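Local coordinates for protein tonb-dependent siderophore receptor (Acinetobacter baumannii, PDB 5FR8) that probably takes up iron across the outer membrane by binding ferric siderophores, and may bind ferric enterobactin with micromolar affinity, at residues I158-T163 / G189-G194; V162-H167 / V200-L205; S239-W244 / T251-I256. One frame throughout, in Å; residues are numbered along the deposited sequence.

In the fold
Along the chain, strand 153-159 of the plug runs out into the linker that leads to the barrel. Interaction 1 closes the first loop, setting residues 158-163 against residues 189-194 on the second strand of the first barrel hairpin (167-177 and 185-195). Interaction 2 starts from the same linker, sharing Val162 and Thr163, and reaches the next strand, 201-212; the two loops overlap and cross. Interaction 3 opens later, as the hairpin of strands 232-247 and 250-264. Since 185-195, 201-212, 232-247 and 250-264 are successive neighbours in the barrel wall, the three contacts tie the plug exit to a continuous patch of that wall, with Val162 also touching Arg241 and Ala243 of interaction 3.

Interaction 1 (I158-T163 / G189-G194); sequences ITKKVT and GFNVSG
Thr163 and Ser193 join their hydroxyls in the hydrogen bond that links these two segments: Ser193 OG donates to Thr163 OG1 over 2.6 Å. Each hydroxyl lies between its own backbone N and carbonyl carbon (chi1 64° for Thr163, 57° for Ser193), and this rotation turns the two oxygens to face each other. Small hydroxyl side chains suit the place, because the main chains come close here: the CA atoms of Thr163 and Gly194 are 4.9 Å apart. The carbonyl oxygen of Thr163 lies against the backbone of Gly194 without a hydrogen bond.

The remaining contacts are van der Waals. Ser193 CB lies 3.7 Å from Lys161 O and also touches Val162 CA. Further back, Lys160 and Asn191 cross obliquely, the methylene CB and CD of the lysine packing on ND2 of the asparagine. CB of Asn191 points to the linker and CG stands anti to the backbone N (chi1 171°); ND2 meets the lysine. A lysine can serve here because its aliphatic stem does the packing while NZ continues beyond, close to the like charge of Lys46.

Residues 160-163 and 191-194 run 24° apart in direction, yet form no sheet together: residues 160-163 are the linker leaving plug strand 153-159, running roughly alongside strand 185-195 of the barrel wall. At the plug end, Lys160 still pairs its backbone with Ala131 and Thr159 OG1 bonds to Asp100. On the wall, Asn191 touches Arg204 and Tyr206 of the adjoining strand 201-212.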
loop_
_atom_site.group_PDB
_atom_site.type_symbol
_atom_site.label_atom_id
_atom_site.label_comp_id
_atom_site.label_asym_id
_atom_site.label_seq_id
_atom_site.Cartn_x
_atom_site.Cartn_y
_atom_site.Cartn_z
ATOM N N ILE A 158 -13.177 5.713 -2.513
ATOM C CA ILE A 158 -14.180 6.516 -3.222
ATOM C C ILE A 158 -14.677 7.672 -2.371
ATOM O O ILE A 158 -15.279 7.487 -1.338
ATOM C CB ILE A 158 -15.372 5.651 -3.637
ATOM C CG1 ILE A 158 -14.905 4.652 -4.707
ATOM C CG2 ILE A 158 -16.537 6.529 -4.083
ATOM C CD1 ILE A 158 -15.997 3.757 -5.254
ATOM N N THR A 159 -14.408 8.882 -2.819
ATOM C CA THR A 159 -14.646 10.055 -1.998
ATOM C C THR A 159 -16.082 10.493 -2.182
ATOM O O THR A 159 -16.718 10.197 -3.206
ATOM C CB THR A 159 -13.728 11.220 -2.411
ATOM O OG1 THR A 159 -14.099 11.654 -3.714
ATOM C CG2 THR A 159 -12.274 10.797 -2.455
ATOM N N LYS A 160 -16.568 11.238 -1.200
ATOM C CA LYS A 160 -17.917 11.770 -1.229
ATOM C C LYS A 160 -18.245 12.549 -2.510
ATOM O O LYS A 160 -17.369 13.120 -3.157
ATOM C CB LYS A 160 -18.162 12.627 0.014
ATOM C CG LYS A 160 -18.450 11.791 1.263
ATOM C CD LYS A 160 -18.026 12.521 2.534
ATOM C CE LYS A 160 -18.060 11.620 3.762
ATOM N NZ LYS A 160 -19.451 11.211 4.079
ATOM N N LYS A 161 -19.531 12.551 -2.848
ATOM C CA LYS A 161 -20.013 12.976 -4.149
ATOM C C LYS A 161 -20.545 14.386 -4.092
ATOM O O LYS A 161 -20.890 14.891 -3.019
ATOM C CB LYS A 161 -21.164 12.061 -4.615
ATOM C CG LYS A 161 -20.807 10.590 -4.780
ATOM C CD LYS A 161 -19.937 10.346 -6.015
ATOM C CE LYS A 161 -19.066 9.111 -5.832
ATOM N NZ LYS A 161 -19.871 7.862 -5.926
ATOM N N VAL A 162 -20.653 15.002 -5.264
ATOM C CA VAL A 162 -21.418 16.238 -5.398
ATOM C C VAL A 162 -22.889 15.979 -5.075
ATOM O O VAL A 162 -23.361 14.849 -5.188
ATOM C CB VAL A 162 -21.292 16.826 -6.811
ATOM C CG1 VAL A 162 -19.835 17.153 -7.100
ATOM C CG2 VAL A 162 -21.860 15.890 -7.869
ATOM N N THR A 163 -23.601 17.015 -4.637
ATOM C CA THR A 163 -24.997 16.868 -4.179
ATOM C C THR A 163 -25.832 18.063 -4.617
ATOM O O THR A 163 -25.408 19.213 -4.500
ATOM C CB THR A 163 -25.108 16.729 -2.638
ATOM O OG1 THR A 163 -24.657 17.932 -1.992
ATOM C CG2 THR A 163 -24.283 15.570 -2.156
ATOM N N GLY A 189 -12.203 18.001 10.499
ATOM C CA GLY A 189 -12.332 17.959 9.064
ATOM C C GLY A 189 -13.753 18.228 8.667
ATOM O O GLY A 189 -14.670 18.072 9.463
ATOM N N PHE A 190 -13.940 18.638 7.423
ATOM C CA PHE A 190 -15.263 19.030 6.968
ATOM C C PHE A 190 -15.512 18.511 5.578
ATOM O O PHE A 190 -14.590 18.165 4.850
ATOM C CB PHE A 190 -15.397 20.553 6.974
ATOM C CG PHE A 190 -14.580 21.229 5.915
ATOM C CD1 PHE A 190 -15.111 21.454 4.657
ATOM C CD2 PHE A 190 -13.272 21.626 6.177
ATOM C CE1 PHE A 190 -14.359 22.069 3.684
ATOM C CE2 PHE A 190 -12.511 22.241 5.203
ATOM C CZ PHE A 190 -13.059 22.455 3.956
ATOM N N ASN A 191 -16.771 18.464 5.207
ATOM C CA ASN A 191 -17.122 18.135 3.851
ATOM C C ASN A 191 -18.379 18.901 3.553
ATOM O O ASN A 191 -19.309 18.900 4.360
ATOM C CB ASN A 191 -17.369 16.641 3.687
ATOM C CG ASN A 191 -17.942 16.303 2.325
ATOM O OD1 ASN A 191 -19.022 16.766 1.967
ATOM N ND2 ASN A 191 -17.220 15.496 1.556
ATOM N N VAL A 192 -18.399 19.577 2.414
ATOM C CA VAL A 192 -19.591 20.305 1.998
ATOM C C VAL A 192 -19.789 20.160 0.486
ATOM O O VAL A 192 -18.824 20.116 -0.277
ATOM C CB VAL A 192 -19.507 21.778 2.421
ATOM C CG1 VAL A 192 -18.237 22.421 1.876
ATOM C CG2 VAL A 192 -20.739 22.520 1.960
ATOM N N SER A 193 -21.047 20.038 0.079
ATOM C CA SER A 193 -21.404 19.809 -1.317
ATOM C C SER A 193 -22.762 20.434 -1.534
ATOM O O SER A 193 -23.566 20.554 -0.598
ATOM C CB SER A 193 -21.440 18.324 -1.697
ATOM O OG SER A 193 -22.328 17.596 -0.870
ATOM N N GLY A 194 -23.002 20.875 -2.765
ATOM C CA GLY A 194 -24.236 21.592 -3.089
ATOM C C GLY A 194 -24.317 21.966 -4.559
ATOM O O GLY A 194 -23.403 21.668 -5.327
#

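Interaction 2 (V162-H167 / V200-L205); sequences VTNETH and VLSYRL
Thr163, whose carbonyl rests near Ser202 CB, has a hydroxyl held from two directions in the chain: it accepts from Ser193 and donates to Glu165 O, with OG1 2.6 Å from that oxygen. The C=O...OG1 angle is 154° and OG1 is tilted 26° out of the carbonyl plane. This short bond braces the turn that leads into strand 167-177.

Just before the turn, Val162 packs on strand 201-212. Its CG1 branch lies on the main chain, 3.7 Å from Tyr203 C and 3.8 Å from Arg204 N, while CG2 reaches Ser202 OG at 3.9 Å. A beta-branched valine suits this spot, as its two methyls reach different residues of the strand. At the far end, Thr166 CG2 meets Tyr203 OH at 4.0 Å. Of the Arg204 side chain, CB approaches Val162; the guanidinium leads off to Ser239 O, with a weak bond to Lys160 O.

No hydrogen bond crosses this contact. The strand's peptides pair instead with neighbours, Ser202 with Ala243 and Tyr203 with Gly194, so residues 162-167 meet residues 200-205 by van der Waals contact, Val162 methyls on backbone and Ser202, while a polar tie to the wall is made at Ser193.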
loop_
_atom_site.group_PDB
_atom_site.type_symbol
_atom_site.label_atom_id
_atom_site.label_comp_id
_atom_site.label_asym_id
_atom_site.label_seq_id
_atom_site.Cartn_x
_atom_site.Cartn_y
_atom_site.Cartn_z
ATOM N N VAL A 162 -20.653 15.002 -5.264
ATOM C CA VAL A 162 -21.418 16.238 -5.398
ATOM C C VAL A 162 -22.889 15.979 -5.075
ATOM O O VAL A 162 -23.361 14.849 -5.188
ATOM C CB VAL A 162 -21.292 16.826 -6.811
ATOM C CG1 VAL A 162 -19.835 17.153 -7.100
ATOM C CG2 VAL A 162 -21.860 15.890 -7.869
ATOM N N THR A 163 -23.601 17.015 -4.637
ATOM C CA THR A 163 -24.997 16.868 -4.179
ATOM C C THR A 163 -25.832 18.063 -4.617
ATOM O O THR A 163 -25.408 19.213 -4.500
ATOM C CB THR A 163 -25.108 16.729 -2.638
ATOM O OG1 THR A 163 -24.657 17.932 -1.992
ATOM C CG2 THR A 163 -24.283 15.570 -2.156
ATOM N N ASN A 164 -27.030 17.786 -5.115
ATOM C CA ASN A 164 -27.877 18.831 -5.669
ATOM C C ASN A 164 -28.593 19.654 -4.617
ATOM O O ASN A 164 -29.374 20.541 -4.953
ATOM C CB ASN A 164 -28.877 18.217 -6.621
ATOM C CG ASN A 164 -28.251 17.890 -7.957
ATOM O OD1 ASN A 164 -27.080 17.490 -8.030
ATOM N ND2 ASN A 164 -29.021 18.058 -9.027
ATOM N N GLU A 165 -28.338 19.341 -3.347
ATOM C CA GLU A 165 -28.727 20.197 -2.236
ATOM C C GLU A 165 -27.547 20.239 -1.296
ATOM O O GLU A 165 -26.773 19.293 -1.242
ATOM C CB GLU A 165 -29.947 19.645 -1.525
ATOM C CG GLU A 165 -31.036 19.178 -2.468
ATOM C CD GLU A 165 -32.298 18.782 -1.732
ATOM O OE1 GLU A 165 -32.239 17.867 -0.875
ATOM O OE2 GLU A 165 -33.353 19.381 -2.012
ATOM N N THR A 166 -27.380 21.336 -0.573
ATOM C CA THR A 166 -26.145 21.530 0.187
ATOM C C THR A 166 -26.192 20.719 1.454
ATOM O O THR A 166 -26.935 21.036 2.371
ATOM C CB THR A 166 -25.879 23.017 0.526
ATOM O OG1 THR A 166 -26.981 23.555 1.261
ATOM C CG2 THR A 166 -25.699 23.842 -0.742
ATOM N N HIS A 167 -25.405 19.655 1.499
ATOM C CA HIS A 167 -25.287 18.857 2.718
ATOM C C HIS A 167 -23.911 19.091 3.278
ATOM O O HIS A 167 -22.955 19.206 2.529
ATOM C CB HIS A 167 -25.536 17.378 2.442
ATOM C CG HIS A 167 -26.916 17.096 1.922
ATOM N ND1 HIS A 167 -27.200 16.988 0.574
ATOM C CD2 HIS A 167 -28.094 16.926 2.569
ATOM C CE1 HIS A 167 -28.488 16.747 0.414
ATOM N NE2 HIS A 167 -29.054 16.707 1.608
ATOM N N VAL A 200 -27.018 21.235 -12.998
ATOM C CA VAL A 200 -26.060 21.333 -14.089
ATOM C C VAL A 200 -24.651 21.593 -13.574
ATOM O O VAL A 200 -23.685 21.166 -14.200
ATOM C CB VAL A 200 -26.448 22.405 -15.166
ATOM C CG1 VAL A 200 -27.867 22.176 -15.685
ATOM C CG2 VAL A 200 -26.283 23.819 -14.632
ATOM N N LEU A 201 -24.526 22.292 -12.454
ATOM C CA LEU A 201 -23.220 22.504 -11.875
ATOM C C LEU A 201 -23.287 22.427 -10.361
ATOM O O LEU A 201 -24.036 23.162 -9.714
ATOM C CB LEU A 201 -22.653 23.860 -12.298
ATOM C CG LEU A 201 -21.134 24.041 -12.101
ATOM C CD1 LEU A 201 -20.345 23.649 -13.353
ATOM C CD2 LEU A 201 -20.794 25.470 -11.710
ATOM N N SER A 202 -22.485 21.534 -9.806
ATOM C CA SER A 202 -22.480 21.262 -8.379
ATOM C C SER A 202 -21.050 20.983 -7.947
ATOM O O SER A 202 -20.186 20.707 -8.782
ATOM C CB SER A 202 -23.375 20.070 -8.086
ATOM O OG SER A 202 -23.446 19.234 -9.224
ATOM N N TYR A 203 -20.786 21.095 -6.650
ATOM C CA TYR A 203 -19.420 20.978 -6.137
ATOM C C TYR A 203 -19.365 20.060 -4.919
ATOM O O TYR A 203 -20.381 19.877 -4.240
ATOM C CB TYR A 203 -18.911 22.340 -5.706
ATOM C CG TYR A 203 -19.650 22.841 -4.496
ATOM C CD1 TYR A 203 -20.890 23.431 -4.634
ATOM C CD2 TYR A 203 -19.131 22.696 -3.223
ATOM C CE1 TYR A 203 -21.596 23.877 -3.543
ATOM C CE2 TYR A 203 -19.832 23.151 -2.125
ATOM C CZ TYR A 203 -21.064 23.733 -2.301
ATOM O OH TYR A 203 -21.791 24.194 -1.246
ATOM N N ARG A 204 -18.181 19.500 -4.655
ATOM C CA ARG A 204 -17.876 18.849 -3.376
ATOM C C ARG A 204 -16.512 19.324 -2.913
ATOM O O ARG A 204 -15.547 19.324 -3.676
ATOM C CB ARG A 204 -17.822 17.339 -3.496
ATOM C CG ARG A 204 -17.605 16.671 -2.139
ATOM C CD ARG A 204 -16.432 15.684 -2.065
ATOM N NE ARG A 204 -15.188 16.358 -2.387
ATOM C CZ ARG A 204 -14.268 15.921 -3.237
ATOM N NH1 ARG A 204 -14.433 14.762 -3.844
ATOM N NH2 ARG A 204 -13.177 16.656 -3.476
ATOM N N LEU A 205 -16.419 19.711 -1.653
ATOM C CA LEU A 205 -15.172 20.236 -1.110
ATOM C C LEU A 205 -14.968 19.642 0.269
ATOM O O LEU A 205 -15.873 19.694 1.108
ATOM C CB LEU A 205 -15.261 21.762 -1.005
ATOM C CG LEU A 205 -14.089 22.468 -0.310
ATOM C CD1 LEU A 205 -12.916 22.617 -1.272
ATOM C CD2 LEU A 205 -14.507 23.821 0.243
#

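Interaction 3 (S239-W244 / T251-I256); sequences SGRLAW and TVLLDI
Arg241 and Asp255 lie side by side and form a salt bridge across the two strands. Arg241 NE donates to Asp255 OD1 over 2.7 Å, at an N-H...O angle of 162°, and meets the syn lone pair of that oxygen. OD1 sits at the edge of the guanidinium, nearly in its plane, although the carboxylate itself is turned 59° from it. Arg241 NH2 adds a weak bond to the same OD1 at 3.2 Å. The bend at chi3 (-68°) places NE beside Asp255 OD1.

The other face is apolar. Leu242 CD1 meets Leu254 CD2 at 4.0 Å, and the indole of Trp244 comes alongside Val252, with CE3 4.0 Å from CB. Such side chains suit the outer surface of a membrane barrel, where they probably meet lipid; Gly240 leaves Ile256 without a side-chain neighbour in its pair.

Antiparallel backbone pairing positions both faces. Gly240 with Ile256, Leu242 with Leu254 and Trp244 with Val252 are hydrogen-bonded pairs, each closed by two N-H...O bonds; Leu254 N to Leu242 O, for example, is 2.9 Å. Arg241 with Asp255 and Ala243 with Leu253 are the non-hydrogen-bonded pairs between them. As directly paired residues, Arg241 and Asp255 share a face, with CA atoms 4.6 Å apart.

Outside the hairpin, Asp100 of the plug forms a second salt bridge with Arg241 NH2, so the arginine joins wall to plug. Val162 of the linker packs on Arg241 and Ala243 from the same side. Strands 232-247 and 250-264 are flanked in the barrel wall by 201-212 and 290-305, where the backbone of Arg241 bonds to that of Arg204 and the backbone of Leu253 to that of Thr300.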
loop_
_atom_site.group_PDB
_atom_site.type_symbol
_atom_site.label_atom_id
_atom_site.label_comp_id
_atom_site.label_asym_id
_atom_site.label_seq_id
_atom_site.Cartn_x
_atom_site.Cartn_y
_atom_site.Cartn_z
ATOM N N SER A 239 -9.367 19.277 -0.830
ATOM C CA SER A 239 -9.742 18.678 -2.108
ATOM C C SER A 239 -11.084 19.138 -2.635
ATOM O O SER A 239 -12.088 19.145 -1.910
ATOM C CB SER A 239 -9.787 17.160 -1.991
ATOM O OG SER A 239 -10.554 16.605 -3.058
ATOM N N GLY A 240 -11.099 19.482 -3.917
ATOM C CA GLY A 240 -12.274 20.099 -4.535
ATOM C C GLY A 240 -12.713 19.390 -5.782
ATOM O O GLY A 240 -11.896 18.939 -6.561
ATOM N N ARG A 241 -14.021 19.291 -5.957
ATOM C CA ARG A 241 -14.615 18.721 -7.153
ATOM C C ARG A 241 -15.663 19.641 -7.726
ATOM O O ARG A 241 -16.488 20.177 -6.981
ATOM C CB ARG A 241 -15.309 17.438 -6.806
ATOM C CG ARG A 241 -16.111 16.877 -7.964
ATOM C CD ARG A 241 -16.515 15.440 -7.657
ATOM N NE ARG A 241 -15.357 14.554 -7.624
ATOM C CZ ARG A 241 -15.361 13.338 -7.097
ATOM N NH1 ARG A 241 -16.471 12.829 -6.565
ATOM N NH2 ARG A 241 -14.243 12.628 -7.117
ATOM N N LEU A 242 -15.637 19.829 -9.042
ATOM C CA LEU A 242 -16.735 20.498 -9.750
ATOM C C LEU A 242 -17.342 19.526 -10.725
ATOM O O LEU A 242 -16.610 18.898 -11.477
ATOM C CB LEU A 242 -16.255 21.701 -10.552
ATOM C CG LEU A 242 -15.710 22.890 -9.780
ATOM C CD1 LEU A 242 -15.268 23.956 -10.785
ATOM C CD2 LEU A 242 -16.714 23.439 -8.779
ATOM N N ALA A 243 -18.669 19.423 -10.719
ATOM C CA ALA A 243 -19.381 18.527 -11.597
ATOM C C ALA A 243 -20.256 19.350 -12.482
ATOM O O ALA A 243 -20.991 20.211 -12.000
ATOM C CB ALA A 243 -20.222 17.575 -10.792
ATOM N N TRP A 244 -20.162 19.106 -13.785
ATOM C CA TRP A 244 -20.834 19.931 -14.780
ATOM C C TRP A 244 -21.571 19.033 -15.737
ATOM O O TRP A 244 -20.969 18.158 -16.358
ATOM C CB TRP A 244 -19.788 20.766 -15.541
ATOM C CG TRP A 244 -20.322 21.688 -16.650
ATOM C CD1 TRP A 244 -21.565 22.252 -16.734
ATOM C CD2 TRP A 244 -19.597 22.157 -17.798
ATOM N NE1 TRP A 244 -21.662 23.024 -17.871
ATOM C CE2 TRP A 244 -20.469 22.981 -18.536
ATOM C CE3 TRP A 244 -18.304 21.945 -18.276
ATOM C CZ2 TRP A 244 -20.094 23.581 -19.712
ATOM C CZ3 TRP A 244 -17.938 22.543 -19.436
ATOM C CH2 TRP A 244 -18.827 23.352 -20.148
ATOM N N THR A 251 -20.965 14.774 -19.352
ATOM C CA THR A 251 -20.644 15.266 -18.011
ATOM C C THR A 251 -19.147 15.518 -17.920
ATOM O O THR A 251 -18.345 14.794 -18.504
ATOM C CB THR A 251 -21.066 14.273 -16.908
ATOM O OG1 THR A 251 -22.490 14.134 -16.888
ATOM C CG2 THR A 251 -20.670 14.764 -15.573
ATOM N N VAL A 252 -18.767 16.573 -17.206
ATOM C CA VAL A 252 -17.362 16.908 -17.024
ATOM C C VAL A 252 -17.072 17.072 -15.529
ATOM O O VAL A 252 -17.772 17.813 -14.836
ATOM C CB VAL A 252 -17.013 18.186 -17.783
ATOM C CG1 VAL A 252 -15.587 18.579 -17.494
ATOM C CG2 VAL A 252 -17.215 17.988 -19.278
ATOM N N LEU A 253 -16.056 16.354 -15.046
ATOM C CA LEU A 253 -15.610 16.433 -13.659
ATOM C C LEU A 253 -14.239 17.060 -13.553
ATOM O O LEU A 253 -13.319 16.754 -14.310
ATOM C CB LEU A 253 -15.515 15.064 -13.052
ATOM C CG LEU A 253 -16.836 14.476 -12.589
ATOM C CD1 LEU A 253 -17.668 13.980 -13.768
ATOM C CD2 LEU A 253 -16.556 13.331 -11.625
ATOM N N LEU A 254 -14.088 17.923 -12.570
ATOM C CA LEU A 254 -12.801 18.484 -12.267
ATOM C C LEU A 254 -12.464 18.059 -10.858
ATOM O O LEU A 254 -13.270 18.275 -9.954
ATOM C CB LEU A 254 -12.889 19.999 -12.328
ATOM C CG LEU A 254 -11.579 20.715 -12.011
ATOM C CD1 LEU A 254 -10.580 20.477 -13.138
ATOM C CD2 LEU A 254 -11.813 22.200 -11.780
ATOM N N ASP A 255 -11.299 17.447 -10.657
ATOM C CA ASP A 255 -10.806 17.172 -9.299
ATOM C C ASP A 255 -9.476 17.859 -9.098
ATOM O O ASP A 255 -8.513 17.583 -9.810
ATOM C CB ASP A 255 -10.617 15.672 -9.052
ATOM C CG ASP A 255 -11.938 14.886 -9.024
ATOM O OD1 ASP A 255 -12.863 15.231 -8.261
ATOM O OD2 ASP A 255 -12.031 13.900 -9.765
ATOM N N ILE A 256 -9.435 18.772 -8.139
ATOM C CA ILE A 256 -8.191 19.416 -7.729
ATOM C C ILE A 256 -7.994 19.190 -6.248
ATOM O O ILE A 256 -8.844 19.612 -5.458
ATOM C CB ILE A 256 -8.251 20.930 -7.881
ATOM C CG1 ILE A 256 -8.463 21.304 -9.333
ATOM C CG2 ILE A 256 -6.975 21.534 -7.341
ATOM C CD1 ILE A 256 -8.582 22.785 -9.543
#